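Local structure of probable N-glycosylase/DNA lyase (Thermotoga maritima, 3N0U) at residues 57-62 against 136-142; 124-128 against 184-188; 141-145 against 156-160; 47-51 against 112-117; 148-154 against 201-207. The protein is probably an N-glycosylase/DNA lyase of the helix-hairpin-helix clan, a largely helical protein. All coordinates share one frame; numbering follows the deposited sequence.

Contacts 1 and 3 lie nearest the centre of the chain and share K141 and E142 on helix 140-148. Contact 2 is the buried one and joins helix 124-134 to helix 181-198 through an ion pair. It touches contact 3, where Y184 and E188 bind the backbone of A156. Contact 3 itself is mostly carbon packing on a loop. Contact 1 mixes a sodium-binding turn with polar side chains and a bridging water. Contact 5 pairs the loop after helix 140-148 with the start of helix 202-214, and waters bridge side chains at both ends. Contact 4 is the outermost, about 17 Å between its centre and that of the chain. There, one glutamate meets backbone N-H groups.

Contact 1: residues 57-62 against 136-142; sequences CVLTAN and KGIGWKE. With NA (sodium ion), chain D.
K141 starts out with CG anti to the backbone N (chi1 177°), then bends at chi3 and chi4, and these turns carry NZ across to A61. E142 keeps CG beside the backbone N and bends at chi2 (79°), which puts its carboxylate next to K141 NZ. K141 NZ donates to A61 O at 2.8 Å, in the carbonyl plane and on a lone pair. K141 NZ also forms a salt bridge with E142 OE2 at 2.7 Å, meeting it from above the carboxylate plane. The other oxygen, E142 OE1, accepts from G139 N at 2.9 Å, again from above the plane. With a partner on each oxygen, the carboxylate is fixed in rotation. A61 CB sits 3.5 Å from E142 OE2.

G139 is the N-cap residue of helix 140-148. Residues 136-139 belong to the hairpin of a helix-hairpin-helix motif whose first helix is 124-134. In this turn I138 O binds the sodium ion at 2.4 Å, together with V132 O, A135 O and two waters. The side chain of I138 runs away from the metal toward helix 47-59. I138 CD1 reaches V58 CG2 at 3.7 Å, and the two side chains cross at about a right angle. C57 CB packs more loosely on the same methyl. Beside them a water donates to both V58 O and G137 O, so the two backbones are bridged.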
# COMPACT_ATOMS: atom_id res chain seq x y z
N CYS A 57 4.67 -4.64 -2.43
CA CYS A 57 3.24 -4.70 -2.21
C CYS A 57 2.67 -6.12 -2.39
O CYS A 57 1.74 -6.53 -1.70
CB CYS A 57 2.52 -3.69 -3.11
SG CYS A 57 2.93 -1.98 -2.69
N VAL A 58 3.26 -6.90 -3.29
CA VAL A 58 2.90 -8.31 -3.41
C VAL A 58 3.19 -9.03 -2.08
O VAL A 58 2.38 -9.83 -1.60
CB VAL A 58 3.69 -8.98 -4.56
CG1 VAL A 58 3.53 -10.48 -4.53
CG2 VAL A 58 3.25 -8.43 -5.91
N LEU A 59 4.33 -8.73 -1.49
CA LEU A 59 4.77 -9.45 -0.29
C LEU A 59 4.03 -9.05 0.96
O LEU A 59 3.93 -9.85 1.90
CB LEU A 59 6.25 -9.24 -0.03
CG LEU A 59 7.18 -9.76 -1.13
CD1 LEU A 59 8.62 -9.42 -0.78
CD2 LEU A 59 7.01 -11.25 -1.37
N THR A 60 3.51 -7.83 1.02
CA THR A 60 2.84 -7.39 2.23
C THR A 60 1.33 -7.52 2.18
O THR A 60 0.65 -7.01 3.07
CB THR A 60 3.21 -5.95 2.57
OG1 THR A 60 2.81 -5.10 1.50
CG2 THR A 60 4.71 -5.82 2.82
N ALA A 61 0.81 -8.26 1.20
CA ALA A 61 -0.65 -8.42 1.06
C ALA A 61 -1.30 -8.92 2.34
O ALA A 61 -2.39 -8.44 2.72
CB ALA A 61 -0.98 -9.35 -0.07
N ASN A 62 -0.65 -9.88 2.98
CA ASN A 62 -1.11 -10.44 4.25
C ASN A 62 0.08 -10.63 5.17
O ASN A 62 0.24 -11.67 5.81
CB ASN A 62 -1.81 -11.78 4.04
CG ASN A 62 -3.27 -11.63 3.61
OD1 ASN A 62 -3.82 -10.53 3.58
ND2 ASN A 62 -3.91 -12.76 3.31
N LYS A 136 -0.21 -9.87 -10.93
CA LYS A 136 -0.45 -11.01 -10.04
C LYS A 136 -0.14 -10.65 -8.60
O LYS A 136 0.83 -9.95 -8.32
CB LYS A 136 0.44 -12.18 -10.48
CG LYS A 136 0.21 -12.58 -11.93
CD LYS A 136 -1.23 -13.02 -12.13
CE LYS A 136 -1.45 -13.63 -13.50
NZ LYS A 136 -2.87 -14.00 -13.70
N GLY A 137 -0.97 -11.14 -7.69
CA GLY A 137 -0.81 -10.88 -6.28
C GLY A 137 -1.16 -9.46 -5.88
O GLY A 137 -0.86 -9.03 -4.76
N ILE A 138 -1.81 -8.73 -6.79
CA ILE A 138 -2.18 -7.35 -6.55
C ILE A 138 -3.68 -7.15 -6.77
O ILE A 138 -4.15 -7.16 -7.90
CB ILE A 138 -1.44 -6.41 -7.51
CG1 ILE A 138 0.07 -6.47 -7.28
CG2 ILE A 138 -1.97 -4.96 -7.39
CD1 ILE A 138 0.56 -5.89 -5.97
N GLY A 139 -4.43 -6.99 -5.69
CA GLY A 139 -5.84 -6.63 -5.77
C GLY A 139 -6.07 -5.15 -5.52
O GLY A 139 -5.16 -4.33 -5.63
N TRP A 140 -7.30 -4.79 -5.17
CA TRP A 140 -7.65 -3.39 -5.01
C TRP A 140 -6.80 -2.70 -3.94
O TRP A 140 -6.29 -1.60 -4.16
CB TRP A 140 -9.14 -3.25 -4.70
CG TRP A 140 -9.93 -3.59 -5.90
CD1 TRP A 140 -10.47 -4.80 -6.21
CD2 TRP A 140 -10.21 -2.73 -7.00
NE1 TRP A 140 -11.09 -4.74 -7.44
CE2 TRP A 140 -10.94 -3.47 -7.94
CE3 TRP A 140 -9.91 -1.39 -7.28
CZ2 TRP A 140 -11.37 -2.93 -9.14
CZ3 TRP A 140 -10.36 -0.85 -8.47
CH2 TRP A 140 -11.07 -1.62 -9.39
N LYS A 141 -6.60 -3.38 -2.82
CA LYS A 141 -5.85 -2.81 -1.71
C LYS A 141 -4.39 -2.64 -2.07
O LYS A 141 -3.79 -1.60 -1.82
CB LYS A 141 -5.98 -3.73 -0.49
CG LYS A 141 -5.21 -3.30 0.72
CD LYS A 141 -5.16 -4.46 1.73
CE LYS A 141 -4.04 -5.43 1.42
NZ LYS A 141 -4.41 -6.83 1.71
N GLU A 142 -3.80 -3.69 -2.65
CA GLU A 142 -2.38 -3.67 -2.94
C GLU A 142 -2.04 -2.72 -4.09
O GLU A 142 -0.96 -2.14 -4.11
CB GLU A 142 -1.89 -5.09 -3.25
CG GLU A 142 -2.10 -6.10 -2.11
CD GLU A 142 -3.56 -6.69 -1.95
OE1 GLU A 142 -4.47 -6.55 -2.81
OE2 GLU A 142 -3.77 -7.35 -0.90
NA NA D . -4.19 -8.38 -9.98
O HOH W 1 0.17 -10.91 -3.04
O HOH W 2 -4.63 -10.14 -8.23
O HOH W 3 -4.46 -10.23 -11.87

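Contact 2: residues 124-128 against 184-188; sequences PFQSR and YLYVE
R128 NH1 donates to E188 OE2 at 2.8 Å, and the bond is almost straight at 177°. The same nitrogen also bonds to S144 OG, while E188 OE2 takes a second hydrogen bond from A156 N. R128 NH2 donates to E188 OE1 at 2.9 Å, on the syn lone pair of that oxygen. The salt bridge is therefore end-on and two-pronged, one nitrogen to each oxygen. Both oxygens lie near the guanidinium plane, though the two flat groups are turned 31° apart. The side chains come from opposite directions. R128 bends at chi3 (66°) to present its end, and E188 is extended beyond CG.

Y184 CD1 stands over one face of the R128 guanidinium, 3.9 Å above its plane and toward the rim; the planes are steeply inclined, so this is no stack. The hydroxyl of Y184 is held elsewhere, by A156 O. L185 CD2 approaches R128 NH2 to 3.4 Å and lies at the edge of the F125 ring. Also at that edge is E188 OE1, 3.7 Å from F125 CE1. The ring stands steeply to the carboxylate, a setting in which its C-H edge would suit the negative charge. The axes of segments 124-128 and 184-188 come no closer than 13.9 Å, so long side chains span the gap. This buried ion pair ties the first helix of the helix-hairpin-helix motif to helix 181-198.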
# COMPACT_ATOMS: atom_id res chain seq x y z
N PRO A 124 -4.73 7.92 -11.55
CA PRO A 124 -4.53 6.85 -10.58
C PRO A 124 -5.68 5.87 -10.49
O PRO A 124 -5.43 4.72 -10.16
CB PRO A 124 -4.36 7.59 -9.26
CG PRO A 124 -4.80 8.97 -9.50
CD PRO A 124 -4.63 9.25 -10.94
N PHE A 125 -6.90 6.29 -10.80
CA PHE A 125 -8.02 5.35 -10.73
C PHE A 125 -7.89 4.37 -11.88
O PHE A 125 -8.14 3.19 -11.70
CB PHE A 125 -9.37 6.09 -10.74
CG PHE A 125 -9.58 6.92 -9.49
CD1 PHE A 125 -10.22 6.38 -8.39
CD2 PHE A 125 -9.08 8.21 -9.41
CE1 PHE A 125 -10.38 7.13 -7.22
CE2 PHE A 125 -9.24 8.97 -8.26
CZ PHE A 125 -9.89 8.42 -7.16
N GLN A 126 -7.46 4.85 -13.05
CA GLN A 126 -7.32 3.95 -14.19
C GLN A 126 -6.11 3.04 -13.98
O GLN A 126 -6.16 1.85 -14.30
CB GLN A 126 -7.19 4.74 -15.48
CG GLN A 126 -8.42 5.57 -15.79
CD GLN A 126 -8.31 6.27 -17.11
OE1 GLN A 126 -7.38 6.04 -17.87
NE2 GLN A 126 -9.27 7.14 -17.40
N SER A 127 -5.02 3.58 -13.44
CA SER A 127 -3.84 2.76 -13.17
C SER A 127 -4.14 1.67 -12.16
O SER A 127 -3.68 0.54 -12.32
CB SER A 127 -2.68 3.64 -12.70
OG SER A 127 -2.28 4.48 -13.77
N ARG A 128 -4.94 1.97 -11.15
CA ARG A 128 -5.30 0.96 -10.17
C ARG A 128 -6.11 -0.16 -10.84
O ARG A 128 -5.86 -1.33 -10.58
CB ARG A 128 -6.09 1.56 -9.01
CG ARG A 128 -6.72 0.50 -8.12
CD ARG A 128 -7.17 1.08 -6.80
NE ARG A 128 -8.25 2.02 -7.01
CZ ARG A 128 -8.71 2.87 -6.11
NH1 ARG A 128 -8.17 2.92 -4.91
NH2 ARG A 128 -9.73 3.66 -6.42
N TYR A 184 -15.08 -1.29 -3.38
CA TYR A 184 -13.87 -0.65 -2.91
C TYR A 184 -14.02 0.86 -3.07
O TYR A 184 -13.66 1.61 -2.18
CB TYR A 184 -12.63 -1.16 -3.66
CG TYR A 184 -11.32 -0.78 -2.97
CD1 TYR A 184 -10.73 0.44 -3.18
CD2 TYR A 184 -10.69 -1.67 -2.13
CE1 TYR A 184 -9.54 0.78 -2.54
CE2 TYR A 184 -9.51 -1.36 -1.49
CZ TYR A 184 -8.93 -0.14 -1.71
OH TYR A 184 -7.76 0.19 -1.07
N LEU A 185 -14.55 1.31 -4.21
CA LEU A 185 -14.71 2.74 -4.46
C LEU A 185 -15.66 3.35 -3.44
O LEU A 185 -15.47 4.50 -3.01
CB LEU A 185 -15.25 3.01 -5.87
CG LEU A 185 -14.27 2.79 -7.02
CD1 LEU A 185 -14.95 2.95 -8.38
CD2 LEU A 185 -13.12 3.75 -6.91
N TYR A 186 -16.68 2.59 -3.06
CA TYR A 186 -17.67 3.05 -2.10
C TYR A 186 -17.07 3.24 -0.70
O TYR A 186 -17.24 4.29 -0.09
CB TYR A 186 -18.84 2.07 -2.05
CG TYR A 186 -19.89 2.42 -1.06
CD1 TYR A 186 -20.88 3.34 -1.38
CD2 TYR A 186 -19.92 1.83 0.19
CE1 TYR A 186 -21.87 3.66 -0.47
CE2 TYR A 186 -20.90 2.14 1.10
CZ TYR A 186 -21.87 3.06 0.77
OH TYR A 186 -22.85 3.37 1.69
N VAL A 187 -16.36 2.24 -0.20
CA VAL A 187 -15.77 2.36 1.13
C VAL A 187 -14.63 3.39 1.10
O VAL A 187 -14.44 4.14 2.04
CB VAL A 187 -15.28 0.99 1.63
CG1 VAL A 187 -14.54 1.12 2.96
CG2 VAL A 187 -16.48 0.07 1.80
N GLU A 188 -13.90 3.45 -0.00
CA GLU A 188 -12.85 4.44 -0.16
C GLU A 188 -13.42 5.86 -0.08
O GLU A 188 -12.81 6.74 0.53
CB GLU A 188 -12.12 4.23 -1.48
CG GLU A 188 -11.17 5.35 -1.88
CD GLU A 188 -10.43 5.00 -3.17
OE1 GLU A 188 -11.07 4.96 -4.25
OE2 GLU A 188 -9.20 4.74 -3.09

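Contact 3: residues 141-145 against 156-160; sequences KEASH and AILDK
I157 branches at CB against helix 140-148, the second helix of the helix-hairpin-helix motif. One branch, CG2, lies 3.9 Å from K141 CG, and the two side chains cross at about a right angle; the carbonyl of K141 is equally close. The other branch, CG1, stands beside the backbone N (chi1 -54°) and faces the backbone of H145. At the tip, I157 CD1 rests 3.7 Å from H145 CA and also meets the ring carbon CD2. The imidazole itself is held by K219 O through NE2. I157 thus spans one turn of the helix, from K141 to H145, through van der Waals contacts, with no hydrogen bond between the two segments.

Before it in the loop, A156 O comes within 3.2 Å of S144 CB. S144 OG has its main partner in W140 O of its own helix, and A156 O receives the hydroxyl of Y184. Further along the loop, K141 CD packs 3.5 Å from D159 CB. Here the loop bends through an inverse gamma turn centred on L158, with a weak bond from D159 N to I157 O. D159 then takes the N-cap position of helix 160-168, and its OD2 accepts from V162 N. The contact links the motif to the start of that next helix. At its margin a water accepts from K160 N at 3.1 Å and more weakly from K141 NZ.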
# COMPACT_ATOMS: atom_id res chain seq x y z
N LYS A 141 -6.60 -3.38 -2.82
CA LYS A 141 -5.85 -2.81 -1.71
C LYS A 141 -4.39 -2.64 -2.07
O LYS A 141 -3.79 -1.60 -1.82
CB LYS A 141 -5.98 -3.73 -0.49
CG LYS A 141 -5.21 -3.30 0.72
CD LYS A 141 -5.16 -4.46 1.73
CE LYS A 141 -4.04 -5.43 1.42
NZ LYS A 141 -4.41 -6.83 1.71
N GLU A 142 -3.80 -3.69 -2.65
CA GLU A 142 -2.38 -3.67 -2.94
C GLU A 142 -2.04 -2.72 -4.09
O GLU A 142 -0.96 -2.14 -4.11
CB GLU A 142 -1.89 -5.09 -3.25
CG GLU A 142 -2.10 -6.10 -2.11
CD GLU A 142 -3.56 -6.69 -1.95
OE1 GLU A 142 -4.47 -6.55 -2.81
OE2 GLU A 142 -3.77 -7.35 -0.90
N ALA A 143 -2.95 -2.57 -5.05
CA ALA A 143 -2.74 -1.62 -6.14
C ALA A 143 -2.78 -0.20 -5.59
O ALA A 143 -1.97 0.66 -5.99
CB ALA A 143 -3.81 -1.78 -7.20
N SER A 144 -3.72 0.08 -4.69
CA SER A 144 -3.77 1.37 -4.03
C SER A 144 -2.49 1.65 -3.26
O SER A 144 -1.97 2.76 -3.30
CB SER A 144 -4.94 1.42 -3.06
OG SER A 144 -6.15 1.13 -3.75
N HIS A 145 -2.01 0.63 -2.58
CA HIS A 145 -0.79 0.70 -1.79
C HIS A 145 0.42 1.04 -2.65
O HIS A 145 1.19 1.95 -2.31
CB HIS A 145 -0.60 -0.65 -1.12
CG HIS A 145 0.45 -0.68 -0.07
ND1 HIS A 145 0.81 -1.85 0.57
CD2 HIS A 145 1.22 0.30 0.47
CE1 HIS A 145 1.75 -1.59 1.46
NE2 HIS A 145 2.02 -0.30 1.42
N ALA A 156 -7.25 5.46 -1.08
CA ALA A 156 -7.17 4.79 0.21
C ALA A 156 -6.65 3.38 0.09
O ALA A 156 -6.88 2.70 -0.93
CB ALA A 156 -8.54 4.74 0.85
N ILE A 157 -5.98 2.93 1.15
CA ILE A 157 -5.51 1.56 1.25
C ILE A 157 -6.35 0.87 2.32
O ILE A 157 -6.10 0.98 3.52
CB ILE A 157 -4.01 1.51 1.64
CG1 ILE A 157 -3.19 2.35 0.66
CG2 ILE A 157 -3.53 0.08 1.64
CD1 ILE A 157 -1.78 2.68 1.20
N LEU A 158 -7.35 0.12 1.86
CA LEU A 158 -8.33 -0.47 2.76
C LEU A 158 -7.89 -1.85 3.23
O LEU A 158 -8.41 -2.87 2.79
CB LEU A 158 -9.70 -0.51 2.09
CG LEU A 158 -10.23 0.86 1.66
CD1 LEU A 158 -11.56 0.75 0.89
CD2 LEU A 158 -10.39 1.81 2.87
N ASP A 159 -6.92 -1.86 4.14
CA ASP A 159 -6.46 -3.11 4.70
C ASP A 159 -7.23 -3.43 5.96
O ASP A 159 -8.13 -2.70 6.34
CB ASP A 159 -4.95 -3.09 4.94
CG ASP A 159 -4.53 -2.07 5.95
OD1 ASP A 159 -3.31 -1.81 6.03
OD2 ASP A 159 -5.39 -1.53 6.67
N LYS A 160 -6.90 -4.54 6.60
CA LYS A 160 -7.71 -5.00 7.70
C LYS A 160 -7.70 -4.00 8.86
O LYS A 160 -8.73 -3.80 9.49
CB LYS A 160 -7.27 -6.39 8.16
CG LYS A 160 -7.81 -7.49 7.26
CD LYS A 160 -7.81 -8.85 7.94
CE LYS A 160 -8.40 -9.92 7.03
NZ LYS A 160 -8.59 -11.22 7.73
O HOH W 4 -5.31 -6.64 4.96

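Contact 4: residues 47-51 against 112-117; sequences EEDLF and LLGKLK
E47 and L116 bring the starts of helix 47-59 and helix 116-121 together, with 6.0 Å between their CA atoms. Helix 116-121 precedes helix 124-134, the first of the helix-hairpin-helix motif. The E47 carboxylate takes backbone N-H groups from the turn into helix 116-121 and its first residues. The side chain bends at chi2 (-79°) to lie over this turn. E47 OE1 accepts from L116 N at 2.9 Å on its syn lone pair, and from G114 N in a weak bond. E47 OE2 accepts from K117 N at 3.0 Å, with the donor well above the carboxylate plane. Three N-H groups hold it, and the helix start would probably stabilise its negative charge.

Apolar side chains complete the contact. L50 CD1 packs 3.9 Å from L116 CB and also lies along K117. L113 CD2 meets F51 CB at 3.7 Å, its side chain crossing that of F51 at about a right angle. L116 CD1 lies at the edge of the F51 ring, 4.0 Å from F51 CB.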
# COMPACT_ATOMS: atom_id res chain seq x y z
N GLU A 47 12.18 2.06 -13.97
CA GLU A 47 11.25 0.94 -14.07
C GLU A 47 11.57 -0.12 -13.02
O GLU A 47 10.68 -0.64 -12.37
CB GLU A 47 11.26 0.31 -15.47
CG GLU A 47 10.66 1.19 -16.55
CD GLU A 47 9.12 1.16 -16.57
OE1 GLU A 47 8.52 0.19 -16.06
OE2 GLU A 47 8.51 2.12 -17.11
N GLU A 48 12.84 -0.44 -12.86
CA GLU A 48 13.21 -1.44 -11.88
C GLU A 48 12.94 -0.99 -10.45
O GLU A 48 12.51 -1.80 -9.63
CB GLU A 48 14.66 -1.85 -12.04
CG GLU A 48 14.90 -2.62 -13.33
CD GLU A 48 16.30 -3.18 -13.44
OE1 GLU A 48 17.12 -2.94 -12.52
OE2 GLU A 48 16.58 -3.87 -14.45
N ASP A 49 13.18 0.29 -10.15
CA ASP A 49 12.86 0.80 -8.82
C ASP A 49 11.35 0.64 -8.53
O ASP A 49 10.92 0.27 -7.43
CB ASP A 49 13.21 2.29 -8.71
CG ASP A 49 14.70 2.57 -8.77
OD1 ASP A 49 15.52 1.67 -8.43
OD2 ASP A 49 15.06 3.73 -9.13
N LEU A 50 10.54 0.97 -9.52
CA LEU A 50 9.10 0.86 -9.36
C LEU A 50 8.70 -0.61 -9.22
O LEU A 50 7.82 -0.96 -8.45
CB LEU A 50 8.38 1.50 -10.55
CG LEU A 50 8.54 3.02 -10.65
CD1 LEU A 50 7.97 3.50 -11.95
CD2 LEU A 50 7.84 3.70 -9.50
N PHE A 51 9.36 -1.48 -9.97
CA PHE A 51 9.07 -2.90 -9.89
C PHE A 51 9.36 -3.47 -8.50
O PHE A 51 8.64 -4.33 -7.99
CB PHE A 51 9.88 -3.70 -10.93
CG PHE A 51 9.44 -5.12 -11.03
CD1 PHE A 51 10.10 -6.12 -10.34
CD2 PHE A 51 8.30 -5.44 -11.74
CE1 PHE A 51 9.67 -7.43 -10.42
CE2 PHE A 51 7.85 -6.73 -11.79
CZ PHE A 51 8.53 -7.73 -11.13
N LEU A 112 5.48 -6.51 -16.75
CA LEU A 112 5.11 -5.10 -16.60
C LEU A 112 6.30 -4.15 -16.64
O LEU A 112 6.11 -2.94 -16.69
CB LEU A 112 4.36 -4.88 -15.28
CG LEU A 112 3.07 -5.68 -15.16
CD1 LEU A 112 2.42 -5.41 -13.81
CD2 LEU A 112 2.11 -5.34 -16.33
N LEU A 113 7.51 -4.67 -16.60
CA LEU A 113 8.69 -3.81 -16.76
C LEU A 113 8.59 -3.11 -18.11
O LEU A 113 8.38 -3.76 -19.14
CB LEU A 113 9.99 -4.60 -16.68
CG LEU A 113 10.32 -5.15 -15.30
CD1 LEU A 113 11.33 -6.27 -15.40
CD2 LEU A 113 10.84 -4.02 -14.46
N GLY A 114 8.75 -1.79 -18.09
CA GLY A 114 8.57 -0.98 -19.28
C GLY A 114 7.27 -0.19 -19.27
O GLY A 114 7.12 0.77 -20.05
N LYS A 115 6.34 -0.59 -18.41
CA LYS A 115 5.01 0.01 -18.36
C LYS A 115 4.76 0.80 -17.07
O LYS A 115 3.79 1.55 -16.99
CB LYS A 115 3.94 -1.09 -18.46
CG LYS A 115 3.89 -1.82 -19.79
CD LYS A 115 3.01 -3.05 -19.71
CE LYS A 115 2.56 -3.48 -21.10
NZ LYS A 115 3.68 -3.44 -22.09
N LEU A 116 5.61 0.63 -16.06
CA LEU A 116 5.31 1.16 -14.72
C LEU A 116 5.44 2.68 -14.60
O LEU A 116 4.65 3.29 -13.90
CB LEU A 116 6.16 0.48 -13.64
CG LEU A 116 5.89 -1.01 -13.50
CD1 LEU A 116 6.83 -1.64 -12.47
CD2 LEU A 116 4.43 -1.25 -13.09
N LYS A 117 6.42 3.29 -15.28
CA LYS A 117 6.59 4.74 -15.19
C LYS A 117 5.33 5.43 -15.70
O LYS A 117 4.83 6.38 -15.09
CB LYS A 117 7.82 5.23 -15.96
CG LYS A 117 9.14 4.85 -15.29
CD LYS A 117 10.35 5.43 -16.00
CE LYS A 117 10.47 6.93 -15.79
NZ LYS A 117 11.67 7.48 -16.49

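Contact 5: residues 148-154 against 201-207; sequences RNTGVED and SPGKFDL
G203 packs closely on E153, with 4.2 Å between their CA atoms. Its bare CA leaves room for the E153 backbone and R148 CG. G203 N donates to E153 O at 2.9 Å, and P202 CD touches the same oxygen. R148 closes the buried end. R148 NH1 donates to G203 O in the carbonyl plane and forms a salt bridge with D206 OD2 at 2.9 Å. R148 NE and NH2 both bond to N149 OD1, which fixes the rotation of the guanidinium. A water joins R148 NH2 to D206 OD2.

Two helix ends meet here. G151 is the C-prime residue of a Schellman motif that ends helix 140-148, and S201 N-caps helix 202-214.

S201 OG donates to E153 OE1 at 2.8 Å, on the anti lone pair. The E153 and K204 pair is looser. K204 NZ stays 4.3 Å from E153 OE1, and two waters bridge the side chains, one only weakly bound to K204 NZ. K204 has its salt bridge with E32, and E153 OE2 pairs with K39.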
# COMPACT_ATOMS: atom_id res chain seq x y z
N ARG A 148 0.14 4.71 -3.95
CA ARG A 148 0.42 5.63 -2.86
C ARG A 148 1.92 5.69 -2.58
O ARG A 148 2.47 6.78 -2.34
CB ARG A 148 -0.34 5.17 -1.61
CG ARG A 148 -0.44 6.20 -0.50
CD ARG A 148 0.85 6.38 0.33
NE ARG A 148 1.35 5.14 0.91
CZ ARG A 148 0.98 4.65 2.09
NH1 ARG A 148 0.07 5.27 2.81
NH2 ARG A 148 1.50 3.51 2.52
N ASN A 149 2.58 4.52 -2.60
CA ASN A 149 4.00 4.44 -2.30
C ASN A 149 4.89 5.06 -3.41
O ASN A 149 6.10 5.17 -3.24
CB ASN A 149 4.44 3.02 -1.97
CG ASN A 149 4.07 2.60 -0.56
OD1 ASN A 149 3.24 3.21 0.08
ND2 ASN A 149 4.67 1.55 -0.09
N THR A 150 4.29 5.46 -4.52
CA THR A 150 5.00 6.19 -5.55
C THR A 150 4.61 7.68 -5.55
O THR A 150 4.99 8.42 -6.44
CB THR A 150 4.74 5.62 -6.97
OG1 THR A 150 3.42 5.97 -7.42
CG2 THR A 150 4.92 4.14 -6.97
N GLY A 151 3.85 8.09 -4.54
CA GLY A 151 3.50 9.48 -4.34
C GLY A 151 2.05 9.85 -4.60
O GLY A 151 1.67 11.01 -4.40
N VAL A 152 1.23 8.89 -5.03
CA VAL A 152 -0.18 9.20 -5.29
C VAL A 152 -0.94 9.47 -3.99
O VAL A 152 -0.81 8.72 -3.01
CB VAL A 152 -0.88 8.06 -6.09
CG1 VAL A 152 -2.39 8.28 -6.16
CG2 VAL A 152 -0.28 7.96 -7.50
N GLU A 153 -1.72 10.54 -3.95
CA GLU A 153 -2.42 10.89 -2.72
C GLU A 153 -3.92 10.63 -2.74
O GLU A 153 -4.57 10.69 -1.68
CB GLU A 153 -2.13 12.36 -2.38
CG GLU A 153 -0.66 12.56 -1.95
CD GLU A 153 -0.33 13.97 -1.46
OE1 GLU A 153 -0.99 14.45 -0.50
OE2 GLU A 153 0.62 14.57 -2.02
N ASP A 154 -4.46 10.31 -3.91
CA ASP A 154 -5.89 10.25 -4.15
C ASP A 154 -6.59 8.99 -3.62
O ASP A 154 -7.83 8.97 -3.56
CB ASP A 154 -6.15 10.31 -5.67
CG ASP A 154 -5.36 11.43 -6.36
OD1 ASP A 154 -4.10 11.36 -6.40
OD2 ASP A 154 -6.00 12.35 -6.89
N SER A 201 -4.98 14.50 2.51
CA SER A 201 -5.26 13.61 1.39
C SER A 201 -5.39 12.17 1.89
O SER A 201 -4.79 11.80 2.89
CB SER A 201 -4.12 13.68 0.38
OG SER A 201 -2.94 13.10 0.95
N PRO A 202 -6.16 11.34 1.18
CA PRO A 202 -6.25 9.93 1.55
C PRO A 202 -4.89 9.24 1.72
O PRO A 202 -4.70 8.45 2.65
CB PRO A 202 -7.02 9.31 0.36
CG PRO A 202 -7.90 10.44 -0.11
CD PRO A 202 -7.04 11.68 0.04
N GLY A 203 -3.92 9.56 0.87
CA GLY A 203 -2.65 8.87 0.90
C GLY A 203 -1.86 9.16 2.17
O GLY A 203 -1.21 8.27 2.74
N LYS A 204 -1.89 10.42 2.61
CA LYS A 204 -1.23 10.79 3.87
C LYS A 204 -2.07 10.40 5.08
O LYS A 204 -1.54 10.01 6.12
CB LYS A 204 -0.96 12.30 3.90
CG LYS A 204 0.19 12.69 3.03
CD LYS A 204 0.55 14.15 3.13
CE LYS A 204 1.68 14.46 2.16
NZ LYS A 204 2.03 15.91 2.18
N PHE A 205 -3.38 10.53 4.95
CA PHE A 205 -4.29 10.19 6.04
C PHE A 205 -4.04 8.75 6.48
O PHE A 205 -4.04 8.46 7.67
CB PHE A 205 -5.75 10.36 5.59
CG PHE A 205 -6.74 10.24 6.70
CD1 PHE A 205 -6.71 11.12 7.77
CD2 PHE A 205 -7.71 9.26 6.68
CE1 PHE A 205 -7.62 11.01 8.80
CE2 PHE A 205 -8.65 9.17 7.71
CZ PHE A 205 -8.59 10.05 8.76
N ASP A 206 -3.82 7.87 5.51
CA ASP A 206 -3.52 6.46 5.83
C ASP A 206 -2.37 6.34 6.83
O ASP A 206 -2.40 5.49 7.72
CB ASP A 206 -3.13 5.71 4.55
CG ASP A 206 -2.74 4.28 4.83
OD1 ASP A 206 -3.64 3.43 4.99
OD2 ASP A 206 -1.52 4.01 4.85
N LEU A 207 -1.34 7.16 6.66
CA LEU A 207 -0.18 7.08 7.56
C LEU A 207 -0.51 7.59 8.95
O LEU A 207 -0.01 7.06 9.93
CB LEU A 207 1.01 7.82 7.00
CG LEU A 207 1.52 7.24 5.68
CD1 LEU A 207 2.70 8.07 5.22
CD2 LEU A 207 1.92 5.77 5.84
O HOH W 5 0.32 2.07 4.79
O HOH W 6 -0.84 16.60 0.91
O HOH W 7 2.81 16.32 -0.54